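Local structure of type II restriction enzyme MUNI (1D02) at residues L6-L18 against N29-V41. The protein recognises the double-stranded DNA sequence 5'-CAATTG-3' as a homodimeric type II restriction endonuclease and cleaves it after the first C. The protein carries 1 engineered substitution. Numbering follows the deposited sequence.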
ATOM      1  N   LEU D   6      13.111 -23.291 -24.917  1.00 14.98           N
ATOM      2  CA  LEU D   6      14.235 -24.025 -24.341  1.00 14.02           C
ATOM      3  C   LEU D   6      15.273 -23.173 -23.590  1.00 12.13           C
ATOM      4  O   LEU D   6      15.797 -23.585 -22.551  1.00 11.02           O
ATOM      5  CB  LEU D   6      14.957 -24.797 -25.440  1.00 14.16           C
ATOM      6  CG  LEU D   6      16.179 -25.535 -24.918  1.00 14.24           C
ATOM      7  CD1 LEU D   6      15.734 -26.629 -23.930  1.00 14.08           C
ATOM      8  CD2 LEU D   6      16.928 -26.142 -26.121  1.00 15.23           C
ATOM      9  N   SER D   7      15.555 -21.984 -24.109  1.00 11.49           N
ATOM     10  CA  SER D   7      16.573 -21.131 -23.503  1.00 11.10           C
ATOM     11  C   SER D   7      16.234 -20.689 -22.096  1.00 10.59           C
ATOM     12  O   SER D   7      17.110 -20.196 -21.397  1.00 12.34           O
ATOM     13  CB  SER D   7      16.833 -19.889 -24.366  1.00 13.82           C
ATOM     14  OG  SER D   7      15.667 -19.089 -24.459  1.00 15.19           O
ATOM     15  N   GLY D   8      14.979 -20.872 -21.694  1.00 10.01           N
ATOM     16  CA  GLY D   8      14.560 -20.497 -20.350  1.00 10.33           C
ATOM     17  C   GLY D   8      13.867 -21.620 -19.589  1.00 10.46           C
ATOM     18  O   GLY D   8      13.226 -21.362 -18.570  1.00 10.04           O
ATOM     19  N   ARG D   9      13.986 -22.865 -20.055  1.00  8.53           N
ATOM     20  CA  ARG D   9      13.302 -23.973 -19.384  1.00  8.12           C
ATOM     21  C   ARG D   9      13.752 -24.190 -17.933  1.00  8.14           C
ATOM     22  O   ARG D   9      14.938 -24.285 -17.644  1.00  7.69           O
ATOM     23  CB  ARG D   9      13.467 -25.275 -20.181  1.00  9.02           C
ATOM     24  CG  ARG D   9      12.610 -26.407 -19.602  1.00 12.99           C
ATOM     25  CD  ARG D   9      12.549 -27.622 -20.475  1.00 13.65           C
ATOM     26  NE  ARG D   9      12.146 -27.308 -21.843  1.00 17.47           N
ATOM     27  CZ  ARG D   9      12.171 -28.201 -22.829  1.00 18.33           C
ATOM     28  NH1 ARG D   9      12.558 -29.442 -22.575  1.00 19.28           N
ATOM     29  NH2 ARG D   9      11.851 -27.853 -24.071  1.00 18.82           N
ATOM     30  N   LEU D  10      12.779 -24.296 -17.034  1.00  7.97           N
ATOM     31  CA  LEU D  10      13.076 -24.481 -15.629  1.00  8.64           C
ATOM     32  C   LEU D  10      13.371 -25.960 -15.321  1.00  9.13           C
ATOM     33  O   LEU D  10      13.071 -26.841 -16.134  1.00 10.12           O
ATOM     34  CB  LEU D  10      11.886 -23.941 -14.811  1.00  8.67           C
ATOM     35  CG  LEU D  10      11.610 -22.447 -14.996  1.00  9.76           C
ATOM     36  CD1 LEU D  10      10.520 -21.983 -13.998  1.00  7.78           C
ATOM     37  CD2 LEU D  10      12.878 -21.671 -14.708  1.00  7.98           C
ATOM     38  N   ASN D  11      13.967 -26.223 -14.156  1.00  9.47           N
ATOM     39  CA  ASN D  11      14.331 -27.591 -13.780  1.00  8.22           C
ATOM     40  C   ASN D  11      13.213 -28.258 -13.011  1.00  8.72           C
ATOM     41  O   ASN D  11      13.296 -28.429 -11.788  1.00  8.23           O
ATOM     42  CB  ASN D  11      15.596 -27.552 -12.934  1.00  8.66           C
ATOM     43  CG  ASN D  11      16.249 -28.915 -12.785  1.00  8.04           C
ATOM     44  OD1 ASN D  11      15.602 -29.954 -12.959  1.00  9.17           O
ATOM     45  ND2 ASN D  11      17.521 -28.918 -12.415  1.00  7.69           N
ATOM     46  N   TRP D  12      12.178 -28.652 -13.741  1.00  8.72           N
ATOM     47  CA  TRP D  12      11.022 -29.269 -13.145  1.00  9.15           C
ATOM     48  C   TRP D  12      11.358 -30.597 -12.466  1.00  9.60           C
ATOM     49  O   TRP D  12      10.700 -30.966 -11.495  1.00  7.69           O
ATOM     50  CB  TRP D  12       9.939 -29.445 -14.210  1.00  8.37           C
ATOM     51  CG  TRP D  12       9.471 -28.112 -14.762  1.00  9.76           C
ATOM     52  CD1 TRP D  12       9.862 -27.517 -15.945  1.00 10.34           C
ATOM     53  CD2 TRP D  12       8.565 -27.184 -14.129  1.00 10.72           C
ATOM     54  NE1 TRP D  12       9.255 -26.285 -16.081  1.00 10.95           N
ATOM     55  CE2 TRP D  12       8.452 -26.054 -14.989  1.00  9.67           C
ATOM     56  CE3 TRP D  12       7.842 -27.193 -12.923  1.00 11.11           C
ATOM     57  CZ2 TRP D  12       7.643 -24.953 -14.682  1.00 11.24           C
ATOM     58  CZ3 TRP D  12       7.035 -26.094 -12.611  1.00 12.09           C
ATOM     59  CH2 TRP D  12       6.939 -24.988 -13.492  1.00 11.93           C
ATOM     60  N   GLN D  13      12.369 -31.309 -12.969  1.00  8.51           N
ATOM     61  CA  GLN D  13      12.736 -32.586 -12.353  1.00  8.83           C
ATOM     62  C   GLN D  13      13.300 -32.378 -10.948  1.00  8.64           C
ATOM     63  O   GLN D  13      13.027 -33.183 -10.046  1.00  9.90           O
ATOM     64  CB  GLN D  13      13.756 -33.342 -13.213  1.00  8.09           C
ATOM     65  CG  GLN D  13      13.213 -33.733 -14.602  1.00  7.78           C
ATOM     66  CD  GLN D  13      13.700 -32.787 -15.695  1.00  8.76           C
ATOM     67  OE1 GLN D  13      13.802 -31.568 -15.477  1.00  8.16           O
ATOM     68  NE2 GLN D  13      14.005 -33.345 -16.883  1.00  7.69           N
ATOM     69  N   ALA D  14      14.075 -31.308 -10.750  1.00  9.06           N
ATOM     70  CA  ALA D  14      14.644 -31.043  -9.432  1.00  9.45           C
ATOM     71  C   ALA D  14      13.514 -30.709  -8.468  1.00  9.04           C
ATOM     72  O   ALA D  14      13.554 -31.133  -7.322  1.00  7.92           O
ATOM     73  CB  ALA D  14      15.637 -29.897  -9.468  1.00  8.68           C
ATOM     74  N   LEU D  15      12.513 -29.958  -8.931  1.00  9.83           N
ATOM     75  CA  LEU D  15      11.373 -29.625  -8.062  1.00 10.52           C
ATOM     76  C   LEU D  15      10.569 -30.893  -7.716  1.00 11.24           C
ATOM     77  O   LEU D  15      10.114 -31.078  -6.561  1.00  9.59           O
ATOM     78  CB  LEU D  15      10.461 -28.591  -8.742  1.00 11.41           C
ATOM     79  CG  LEU D  15       9.179 -28.225  -7.971  1.00 10.62           C
ATOM     80  CD1 LEU D  15       9.553 -27.690  -6.575  1.00  9.46           C
ATOM     81  CD2 LEU D  15       8.385 -27.176  -8.707  1.00  9.19           C
ATOM     82  N   ALA D  16      10.390 -31.771  -8.706  1.00 10.22           N
ATOM     83  CA  ALA D  16       9.661 -33.013  -8.447  1.00 11.00           C
ATOM     84  C   ALA D  16      10.441 -33.838  -7.407  1.00  9.39           C
ATOM     85  O   ALA D  16       9.845 -34.503  -6.554  1.00 10.80           O
ATOM     86  CB  ALA D  16       9.466 -33.804  -9.749  1.00  9.61           C
ATOM     87  N   GLY D  17      11.767 -33.791  -7.465  1.00  8.12           N
ATOM     88  CA  GLY D  17      12.567 -34.515  -6.482  1.00  8.35           C
ATOM     89  C   GLY D  17      12.326 -33.968  -5.071  1.00  9.70           C
ATOM     90  O   GLY D  17      12.212 -34.729  -4.111  1.00 10.13           O
ATOM     91  N   LEU D  18      12.269 -32.643  -4.947  1.00  8.69           N
ATOM     92  CA  LEU D  18      12.007 -32.012  -3.644  1.00  9.04           C
ATOM     93  C   LEU D  18      10.644 -32.467  -3.149  1.00  9.20           C
ATOM     94  O   LEU D  18      10.487 -32.858  -1.978  1.00 10.34           O
ATOM     95  CB  LEU D  18      12.048 -30.475  -3.778  1.00  9.55           C
ATOM     96  CG  LEU D  18      11.643 -29.669  -2.545  1.00 10.01           C
ATOM     97  CD1 LEU D  18      12.585 -29.926  -1.381  1.00 10.30           C
ATOM     98  CD2 LEU D  18      11.657 -28.185  -2.891  1.00 10.90           C
ATOM     99  N   ASN D  29      12.948 -23.067  -0.885  1.00  7.69           N
ATOM    100  CA  ASN D  29      13.493 -24.335  -1.390  1.00  7.95           C
ATOM    101  C   ASN D  29      12.860 -24.753  -2.723  1.00  7.69           C
ATOM    102  O   ASN D  29      13.514 -25.374  -3.557  1.00  7.69           O
ATOM    103  CB  ASN D  29      13.491 -25.465  -0.317  1.00  7.69           C
ATOM    104  CG  ASN D  29      12.107 -25.845   0.202  1.00  7.69           C
ATOM    105  OD1 ASN D  29      11.077 -25.372  -0.259  1.00  9.91           O
ATOM    106  ND2 ASN D  29      12.098 -26.754   1.179  1.00 10.70           N
ATOM    107  N   VAL D  30      11.625 -24.335  -2.954  1.00  7.69           N
ATOM    108  CA  VAL D  30      10.930 -24.633  -4.205  1.00  8.05           C
ATOM    109  C   VAL D  30      11.632 -23.909  -5.372  1.00  7.99           C
ATOM    110  O   VAL D  30      11.987 -24.533  -6.388  1.00  7.69           O
ATOM    111  CB  VAL D  30       9.439 -24.186  -4.116  1.00  7.69           C
ATOM    112  CG1 VAL D  30       8.806 -24.017  -5.506  1.00  7.69           C
ATOM    113  CG2 VAL D  30       8.642 -25.216  -3.291  1.00  7.69           C
ATOM    114  N   PHE D  31      11.862 -22.604  -5.244  1.00  7.69           N
ATOM    115  CA  PHE D  31      12.512 -21.925  -6.356  1.00  7.69           C
ATOM    116  C   PHE D  31      13.984 -22.304  -6.489  1.00  8.29           C
ATOM    117  O   PHE D  31      14.495 -22.367  -7.611  1.00  7.69           O
ATOM    118  CB  PHE D  31      12.346 -20.399  -6.254  1.00  7.69           C
ATOM    119  CG  PHE D  31      11.071 -19.903  -6.882  1.00  7.69           C
ATOM    120  CD1 PHE D  31      10.026 -19.406  -6.102  1.00  7.69           C
ATOM    121  CD2 PHE D  31      10.897 -19.974  -8.270  1.00  7.69           C
ATOM    122  CE1 PHE D  31       8.845 -18.992  -6.693  1.00  8.17           C
ATOM    123  CE2 PHE D  31       9.705 -19.560  -8.864  1.00  7.69           C
ATOM    124  CZ  PHE D  31       8.682 -19.067  -8.071  1.00  7.69           C
ATOM    125  N   ASN D  32      14.674 -22.542  -5.372  1.00  7.69           N
ATOM    126  CA  ASN D  32      16.077 -22.951  -5.464  1.00  8.33           C
ATOM    127  C   ASN D  32      16.155 -24.270  -6.224  1.00  8.72           C
ATOM    128  O   ASN D  32      17.049 -24.468  -7.053  1.00  8.00           O
ATOM    129  CB  ASN D  32      16.691 -23.124  -4.068  1.00 10.57           C
ATOM    130  CG  ASN D  32      17.045 -21.804  -3.426  1.00 11.75           C
ATOM    131  OD1 ASN D  32      17.066 -21.673  -2.190  1.00 15.10           O
ATOM    132  ND2 ASN D  32      17.372 -20.823  -4.251  1.00 12.06           N
ATOM    133  N   ALA D  33      15.224 -25.176  -5.967  1.00  7.69           N
ATOM    134  CA  ALA D  33      15.272 -26.449  -6.681  1.00  7.69           C
ATOM    135  C   ALA D  33      14.991 -26.273  -8.167  1.00  7.93           C
ATOM    136  O   ALA D  33      15.725 -26.782  -9.022  1.00  7.69           O
ATOM    137  CB  ALA D  33      14.261 -27.449  -6.083  1.00  8.61           C
ATOM    138  N   VAL D  34      13.923 -25.549  -8.473  1.00  8.18           N
ATOM    139  CA  VAL D  34      13.514 -25.372  -9.860  1.00  7.69           C
ATOM    140  C   VAL D  34      14.490 -24.527 -10.689  1.00  8.22           C
ATOM    141  O   VAL D  34      14.477 -24.556 -11.944  1.00  7.93           O
ATOM    142  CB  VAL D  34      12.042 -24.844  -9.916  1.00  8.99           C
ATOM    143  CG1 VAL D  34      11.964 -23.301  -9.984  1.00  7.71           C
ATOM    144  CG2 VAL D  34      11.354 -25.476 -11.099  1.00  7.69           C
ATOM    145  N   PHE D  35      15.352 -23.791 -10.007  1.00  7.69           N
ATOM    146  CA  PHE D  35      16.347 -22.994 -10.720  1.00  8.39           C
ATOM    147  C   PHE D  35      17.691 -23.701 -10.875  1.00  8.22           C
ATOM    148  O   PHE D  35      18.615 -23.151 -11.496  1.00  7.69           O
ATOM    149  CB  PHE D  35      16.573 -21.644 -10.018  1.00  7.69           C
ATOM    150  CG  PHE D  35      15.415 -20.675 -10.141  1.00  8.16           C
ATOM    151  CD1 PHE D  35      15.373 -19.529  -9.324  1.00  7.91           C
ATOM    152  CD2 PHE D  35      14.403 -20.862 -11.082  1.00  7.69           C
ATOM    153  CE1 PHE D  35      14.347 -18.599  -9.454  1.00  7.69           C
ATOM    154  CE2 PHE D  35      13.374 -19.935 -11.219  1.00  7.69           C
ATOM    155  CZ  PHE D  35      13.349 -18.794 -10.395  1.00  7.69           C
ATOM    156  N   GLU D  36      17.826 -24.910 -10.332  1.00  7.69           N
ATOM    157  CA  GLU D  36      19.112 -25.622 -10.417  1.00  8.49           C
ATOM    158  C   GLU D  36      19.611 -25.789 -11.840  1.00  7.69           C
ATOM    159  O   GLU D  36      18.906 -26.312 -12.694  1.00  8.45           O
ATOM    160  CB  GLU D  36      19.033 -27.013  -9.773  1.00  8.60           C
ATOM    161  CG  GLU D  36      18.941 -26.959  -8.254  1.00  9.79           C
ATOM    162  CD  GLU D  36      18.781 -28.335  -7.628  1.00 13.24           C
ATOM    163  OE1 GLU D  36      18.306 -28.404  -6.470  1.00 14.71           O
ATOM    164  OE2 GLU D  36      19.135 -29.358  -8.271  1.00 12.98           O
ATOM    165  N   GLY D  37      20.833 -25.328 -12.088  1.00  9.46           N
ATOM    166  CA  GLY D  37      21.399 -25.469 -13.421  1.00  9.36           C
ATOM    167  C   GLY D  37      20.871 -24.500 -14.451  1.00 10.57           C
ATOM    168  O   GLY D  37      21.253 -24.590 -15.622  1.00 11.21           O
ATOM    169  N   THR D  38      20.005 -23.571 -14.048  1.00  9.53           N
ATOM    170  CA  THR D  38      19.471 -22.600 -15.001  1.00  8.38           C
ATOM    171  C   THR D  38      20.152 -21.245 -14.819  1.00  8.65           C
ATOM    172  O   THR D  38      21.022 -21.063 -13.954  1.00  9.50           O
ATOM    173  CB  THR D  38      17.947 -22.370 -14.815  1.00  9.25           C
ATOM    174  OG1 THR D  38      17.736 -21.553 -13.652  1.00  8.09           O
ATOM    175  CG2 THR D  38      17.194 -23.716 -14.621  1.00  7.69           C
ATOM    176  N   LYS D  39      19.727 -20.290 -15.633  1.00  9.55           N
ATOM    177  CA  LYS D  39      20.274 -18.950 -15.571  1.00  8.72           C
ATOM    178  C   LYS D  39      19.588 -18.126 -14.485  1.00  8.87           C
ATOM    179  O   LYS D  39      20.001 -16.994 -14.223  1.00  9.05           O
ATOM    180  CB  LYS D  39      20.105 -18.242 -16.930  1.00  9.89           C
ATOM    181  CG  LYS D  39      18.663 -18.033 -17.341  1.00  8.41           C
ATOM    182  CD  LYS D  39      18.571 -17.687 -18.837  1.00  8.73           C
ATOM    183  CE  LYS D  39      17.123 -17.520 -19.273  1.00  8.26           C
ATOM    184  NZ  LYS D  39      16.980 -17.284 -20.752  1.00  9.67           N
ATOM    185  N   TYR D  40      18.549 -18.686 -13.860  1.00  8.76           N
ATOM    186  CA  TYR D  40      17.852 -17.947 -12.814  1.00  7.99           C
ATOM    187  C   TYR D  40      18.411 -18.251 -11.440  1.00  7.86           C
ATOM    188  O   TYR D  40      18.848 -19.371 -11.172  1.00  7.97           O
ATOM    189  CB  TYR D  40      16.347 -18.259 -12.805  1.00  7.69           C
ATOM    190  CG  TYR D  40      15.669 -18.033 -14.134  1.00  7.95           C
ATOM    191  CD1 TYR D  40      15.538 -19.073 -15.042  1.00  7.69           C
ATOM    192  CD2 TYR D  40      15.216 -16.763 -14.505  1.00  8.08           C
ATOM    193  CE1 TYR D  40      14.974 -18.866 -16.305  1.00  7.69           C
ATOM    194  CE2 TYR D  40      14.650 -16.534 -15.784  1.00  8.00           C
ATOM    195  CZ  TYR D  40      14.541 -17.598 -16.677  1.00  8.18           C
ATOM    196  OH  TYR D  40      14.063 -17.388 -17.958  1.00  7.69           O
ATOM    197  N   VAL D  41      18.408 -17.247 -10.575  1.00  8.45           N
ATOM    198  CA  VAL D  41      18.857 -17.438  -9.211  1.00  8.95           C
ATOM    199  C   VAL D  41      17.852 -16.748  -8.303  1.00  9.04           C
ATOM    200  O   VAL D  41      17.277 -15.725  -8.661  1.00  8.01           O
ATOM    201  CB  VAL D  41      20.248 -16.836  -8.963  1.00 11.96           C
ATOM    202  CG1 VAL D  41      21.265 -17.471  -9.897  1.00 12.77           C
ATOM    203  CG2 VAL D  41      20.203 -15.342  -9.164  1.00 11.88           C
TER
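Asn-11 holds the C-terminal end of helix 27-34 through its backbone N and the turn that follows through its side-chain amide. Its N donates to Val-34 O over 2.8 Å, and its ND2 donates to Glu-36 O at 3.0 Å, a nearly straight bond (161° at the hydrogen). The acceptor lies close to the Asn-11 amide plane, although ND2 itself sits above the Glu-36 carbonyl plane. With CG anti to the backbone N (chi1 -166°), OD1 of the same amide also caps helix 12-21, accepting from Ala-14 N at 3.0 Å.

On the helical side Ala-14 CB packs close to Ala-33 O, and Val-34 CG2 lies over one face of the Trp-12 ring, 4.3 Å from CE3, and against Leu-15 CB. One turn further, Leu-18 crosses the Asn-29 side chain at about a right angle, CD2 lying 3.4 Å from Asn-29 O. Beyond the cap, Leu-10 CD2 reaches the Phe-35 ring edge and comes within 3.7 Å of Tyr-40 CD1. Lys-39, extended beyond CG, donates from NZ to Ser-7 O at 3.0 Å from above the carbonyl plane.

Behind these contacts, Thr-38 OG1 bonds to Phe-35 O and accepts from Tyr-40 N in an ST turn, bracing the type II turn that leads into strand 40-44. Val-190 of helix 186-197 backs Leu-10, Trp-12 and Val-30. Thus helix segments 12-18 and 29-34, roughly antiparallel (140°), pack through alanine, valine and leucine side chains, while one asparagine caps the first and satisfies one carbonyl at the end of the second and one in the turn beyond it.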